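Local coordinates for endo-beta-1,4-glucanase (Ampullaria crossean, PDB 5XBU), which probably hydrolyses internal beta-1,4-glucosidic bonds of cellulose, as a glycoside hydrolase family 45 endoglucanase, at residues A[7-18]-A[130-138]. Sequence-based numbering, arbitrary orientation.
Sequences QLCQPDAHGVRR and NHVNSHGYE
Gln7 spends both N-H groups of its amide on the 130-138 loop: NE2 donates to Tyr137 OH at 2.9 Å and to the carbonyl O of His135 at 3.0 Å, both acceptors near the amide plane. OE1 accepts a hydrogen bond from a water that also bonds His135 ND1, while NE2 of that ring bonds Glu119. His135 O accepts a second, weak bond from Arg17 NE (2.8 Å, 127°). The extended Arg17 chain lays CD over one face of the Tyr137 ring, 4.0 Å from its centroid, and NH1 donates to Cys9 O. Arg17 N donates a hydrogen bond to Gly136 O at 3.0 Å. A leucine in place of Gln7 would probably leave Tyr137 OH with Glu159 but without its amide donor, and His135 O without the stronger of its two bonds described here. Farther along, one water links Asp12 OD2, Arg18 NH2 and Asn130 OD1. Each segment carries an Asx turn within a type I beta turn: Asp12 OD1 accepts from His14 N and Val16 N, Asn133 OD1 from His135 N and Tyr137 N. The contact joins an N-terminal beta hairpin to the loop entering strand 140-144 of the double-psi beta-barrel characteristic of family 45.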
loop_
_atom_site.group_PDB
_atom_site.type_symbol
_atom_site.label_atom_id
_atom_site.label_comp_id
_atom_site.label_asym_id
_atom_site.label_seq_id
_atom_site.Cartn_x
_atom_site.Cartn_y
_atom_site.Cartn_z
ATOM N N GLN A 7 -6.632 15.594 8.553
ATOM C CA GLN A 7 -5.975 15.300 7.291
ATOM C C GLN A 7 -5.219 16.541 6.841
ATOM O O GLN A 7 -5.801 17.615 6.685
ATOM C CB GLN A 7 -7.018 14.888 6.265
ATOM C CG GLN A 7 -7.670 13.568 6.608
ATOM C CD GLN A 7 -8.816 13.217 5.695
ATOM O OE1 GLN A 7 -9.998 13.332 6.049
ATOM N NE2 GLN A 7 -8.474 12.733 4.511
ATOM N N LEU A 8 -3.916 16.404 6.679
ATOM C CA LEU A 8 -3.051 17.520 6.368
ATOM C C LEU A 8 -2.794 17.679 4.883
ATOM O O LEU A 8 -2.272 18.718 4.469
ATOM C CB LEU A 8 -1.741 17.435 7.146
ATOM C CG LEU A 8 -1.940 17.289 8.652
ATOM C CD1 LEU A 8 -0.594 17.226 9.330
ATOM C CD2 LEU A 8 -2.806 18.423 9.211
ATOM N N CYS A 9 -3.127 16.681 4.069
ATOM C CA CYS A 9 -3.019 16.805 2.622
ATOM C C CYS A 9 -4.280 17.469 2.081
ATOM O O CYS A 9 -5.363 16.882 2.125
ATOM C CB CYS A 9 -2.912 15.406 2.037
ATOM S SG CYS A 9 -1.403 14.528 2.567
ATOM N N GLN A 10 -4.138 18.646 1.493
ATOM C CA GLN A 10 -5.278 19.409 0.969
ATOM C C GLN A 10 -5.709 18.879 -0.398
ATOM O O GLN A 10 -4.860 18.627 -1.255
ATOM C CB GLN A 10 -4.880 20.872 0.850
ATOM C CG GLN A 10 -4.570 21.359 2.266
ATOM C CD GLN A 10 -4.287 22.860 2.468
ATOM O OE1 GLN A 10 -3.108 23.246 2.546
ATOM N NE2 GLN A 10 -5.341 23.674 2.726
ATOM N N PRO A 11 -7.017 18.714 -0.648
ATOM C CA PRO A 11 -7.448 18.374 -1.999
ATOM C C PRO A 11 -7.062 19.468 -2.981
ATOM O O PRO A 11 -7.283 20.656 -2.733
ATOM C CB PRO A 11 -8.966 18.256 -1.856
ATOM C CG PRO A 11 -9.239 18.080 -0.408
ATOM C CD PRO A 11 -8.141 18.728 0.305
ATOM N N ASP A 12 -6.538 19.052 -4.131
ATOM C CA ASP A 12 -6.281 19.962 -5.232
ATOM C C ASP A 12 -7.578 20.245 -5.990
ATOM O O ASP A 12 -8.660 19.801 -5.600
ATOM C CB ASP A 12 -5.101 19.497 -6.091
ATOM C CG ASP A 12 -5.395 18.287 -6.982
ATOM O OD1 ASP A 12 -6.548 17.831 -7.077
ATOM O OD2 ASP A 12 -4.417 17.810 -7.602
ATOM N N ALA A 13 -7.469 20.969 -7.106
ATOM C CA ALA A 13 -8.651 21.336 -7.887
ATOM C C ALA A 13 -9.384 20.126 -8.434
ATOM O O ALA A 13 -10.571 20.216 -8.763
ATOM C CB ALA A 13 -8.252 22.256 -9.027
ATOM N N HIS A 14 -8.698 18.993 -8.537
ATOM C CA HIS A 14 -9.264 17.763 -9.074
ATOM C C HIS A 14 -9.664 16.799 -7.978
ATOM O O HIS A 14 -10.028 15.664 -8.273
ATOM C CB HIS A 14 -8.273 17.099 -10.026
ATOM C CG HIS A 14 -7.825 18.018 -11.105
ATOM N ND1 HIS A 14 -6.597 18.646 -11.099
ATOM C CD2 HIS A 14 -8.491 18.505 -12.173
ATOM C CE1 HIS A 14 -6.511 19.448 -12.147
ATOM N NE2 HIS A 14 -7.644 19.372 -12.825
ATOM N N GLY A 15 -9.577 17.229 -6.714
ATOM C CA GLY A 15 -9.958 16.422 -5.583
ATOM C C GLY A 15 -8.876 15.538 -5.008
ATOM O O GLY A 15 -9.138 14.831 -4.037
ATOM N N VAL A 16 -7.676 15.564 -5.559
ATOM C CA VAL A 16 -6.611 14.664 -5.126
ATOM C C VAL A 16 -5.864 15.328 -3.969
ATOM O O VAL A 16 -5.336 16.434 -4.109
ATOM C CB VAL A 16 -5.653 14.357 -6.274
ATOM C CG1 VAL A 16 -4.525 13.492 -5.777
ATOM C CG2 VAL A 16 -6.404 13.640 -7.402
ATOM N N ARG A 17 -5.781 14.637 -2.837
ATOM C CA ARG A 17 -5.065 15.188 -1.696
ATOM C C ARG A 17 -3.564 15.131 -1.920
ATOM O O ARG A 17 -3.012 14.084 -2.299
ATOM C CB ARG A 17 -5.474 14.465 -0.416
ATOM C CG ARG A 17 -6.860 14.881 0.046
ATOM C CD ARG A 17 -7.235 14.192 1.335
ATOM N NE ARG A 17 -8.579 14.531 1.788
ATOM C CZ ARG A 17 -8.883 15.533 2.613
ATOM N NH1 ARG A 17 -7.941 16.352 3.062
ATOM N NH2 ARG A 17 -10.135 15.691 2.972
ATOM N N ARG A 18 -2.910 16.271 -1.688
ATOM C CA ARG A 18 -1.484 16.432 -1.910
ATOM C C ARG A 18 -0.866 17.185 -0.748
ATOM O O ARG A 18 -1.553 17.863 0.009
ATOM C CB ARG A 18 -1.218 17.198 -3.199
ATOM C CG ARG A 18 -1.840 16.477 -4.432
ATOM C CD ARG A 18 -1.420 17.144 -5.725
ATOM N NE ARG A 18 -2.045 16.460 -6.866
ATOM C CZ ARG A 18 -1.625 15.331 -7.451
ATOM N NH1 ARG A 18 -0.528 14.709 -7.035
ATOM N NH2 ARG A 18 -2.330 14.814 -8.464
ATOM N N ASN A 130 -7.015 11.264 -11.285
ATOM C CA ASN A 130 -7.847 12.093 -10.406
ATOM C C ASN A 130 -9.024 11.337 -9.814
ATOM O O ASN A 130 -10.045 11.947 -9.446
ATOM C CB ASN A 130 -8.281 13.391 -11.075
ATOM C CG ASN A 130 -7.100 14.179 -11.563
ATOM O OD1 ASN A 130 -6.110 14.292 -10.876
ATOM N ND2 ASN A 130 -7.199 14.737 -12.748
ATOM N N HIS A 131 -8.907 10.021 -9.700
ATOM C CA HIS A 131 -9.877 9.242 -8.960
ATOM C C HIS A 131 -9.352 9.013 -7.549
ATOM O O HIS A 131 -8.174 8.720 -7.347
ATOM C CB HIS A 131 -10.094 7.908 -9.656
ATOM C CG HIS A 131 -10.819 8.042 -10.953
ATOM N ND1 HIS A 131 -10.197 8.138 -12.185
ATOM C CD2 HIS A 131 -12.140 8.109 -11.193
ATOM C CE1 HIS A 131 -11.120 8.274 -13.127
ATOM N NE2 HIS A 131 -12.304 8.228 -12.549
ATOM N N VAL A 132 -10.240 9.161 -6.568
ATOM C CA VAL A 132 -9.832 9.080 -5.173
ATOM C C VAL A 132 -10.764 8.158 -4.401
ATOM O O VAL A 132 -11.878 7.830 -4.837
ATOM C CB VAL A 132 -9.786 10.479 -4.512
ATOM C CG1 VAL A 132 -8.728 11.301 -5.147
ATOM C CG2 VAL A 132 -11.170 11.154 -4.524
ATOM N N ASN A 133 -10.288 7.719 -3.231
ATOM C CA ASN A 133 -11.148 7.000 -2.311
ATOM C C ASN A 133 -12.061 7.961 -1.553
ATOM O O ASN A 133 -12.034 9.175 -1.763
ATOM C CB ASN A 133 -10.373 6.055 -1.374
ATOM C CG ASN A 133 -9.438 6.751 -0.406
ATOM O OD1 ASN A 133 -9.546 7.945 -0.146
ATOM N ND2 ASN A 133 -8.501 5.979 0.138
ATOM N N SER A 134 -12.849 7.399 -0.652
ATOM C CA SER A 134 -13.847 8.156 0.087
ATOM C C SER A 134 -13.231 9.206 0.999
ATOM O O SER A 134 -13.960 10.059 1.495
ATOM C CB SER A 134 -14.709 7.195 0.895
ATOM O OG SER A 134 -13.988 6.646 1.989
ATOM N N HIS A 135 -11.920 9.170 1.219
ATOM C CA HIS A 135 -11.215 10.127 2.053
ATOM C C HIS A 135 -10.343 11.077 1.256
ATOM O O HIS A 135 -9.650 11.911 1.847
ATOM C CB HIS A 135 -10.432 9.399 3.132
ATOM C CG HIS A 135 -11.330 8.642 4.052
ATOM N ND1 HIS A 135 -12.309 9.262 4.793
ATOM C CD2 HIS A 135 -11.432 7.316 4.315
ATOM C CE1 HIS A 135 -12.961 8.350 5.488
ATOM N NE2 HIS A 135 -12.452 7.161 5.221
ATOM N N GLY A 136 -10.386 10.985 -0.088
ATOM C CA GLY A 136 -9.717 11.940 -0.942
ATOM C C GLY A 136 -8.327 11.565 -1.395
ATOM O O GLY A 136 -7.630 12.426 -1.949
ATOM N N TYR A 137 -7.930 10.299 -1.250
ATOM C CA TYR A 137 -6.588 9.882 -1.649
ATOM C C TYR A 137 -6.623 9.103 -2.953
ATOM O O TYR A 137 -7.502 8.263 -3.172
ATOM C CB TYR A 137 -5.920 9.023 -0.553
ATOM C CG TYR A 137 -5.823 9.789 0.739
ATOM C CD1 TYR A 137 -4.832 10.730 0.912
ATOM C CD2 TYR A 137 -6.749 9.582 1.740
ATOM C CE1 TYR A 137 -4.754 11.493 2.088
ATOM C CE2 TYR A 137 -6.685 10.339 2.930
ATOM C CZ TYR A 137 -5.680 11.266 3.083
ATOM O OH TYR A 137 -5.666 12.001 4.265
ATOM N N GLU A 138 -5.623 9.352 -3.791
ATOM C CA GLU A 138 -5.537 8.680 -5.097
ATOM C C GLU A 138 -5.118 7.222 -5.019
ATOM O O GLU A 138 -5.195 6.524 -6.036
ATOM C CB GLU A 138 -4.594 9.410 -6.041
ATOM C CG GLU A 138 -3.152 9.339 -5.641
ATOM C CD GLU A 138 -2.185 9.881 -6.660
ATOM O OE1 GLU A 138 -2.624 10.535 -7.644
ATOM O OE2 GLU A 138 -0.971 9.613 -6.501
HETATM O O HOH W 1 -12.176 11.972 5.055
HETATM O O HOH W 2 -4.440 16.167 -9.708
HETATM O O HOH W 3 -11.851 13.454 -8.467
HETATM O O HOH W 4 -3.971 11.527 -2.962
#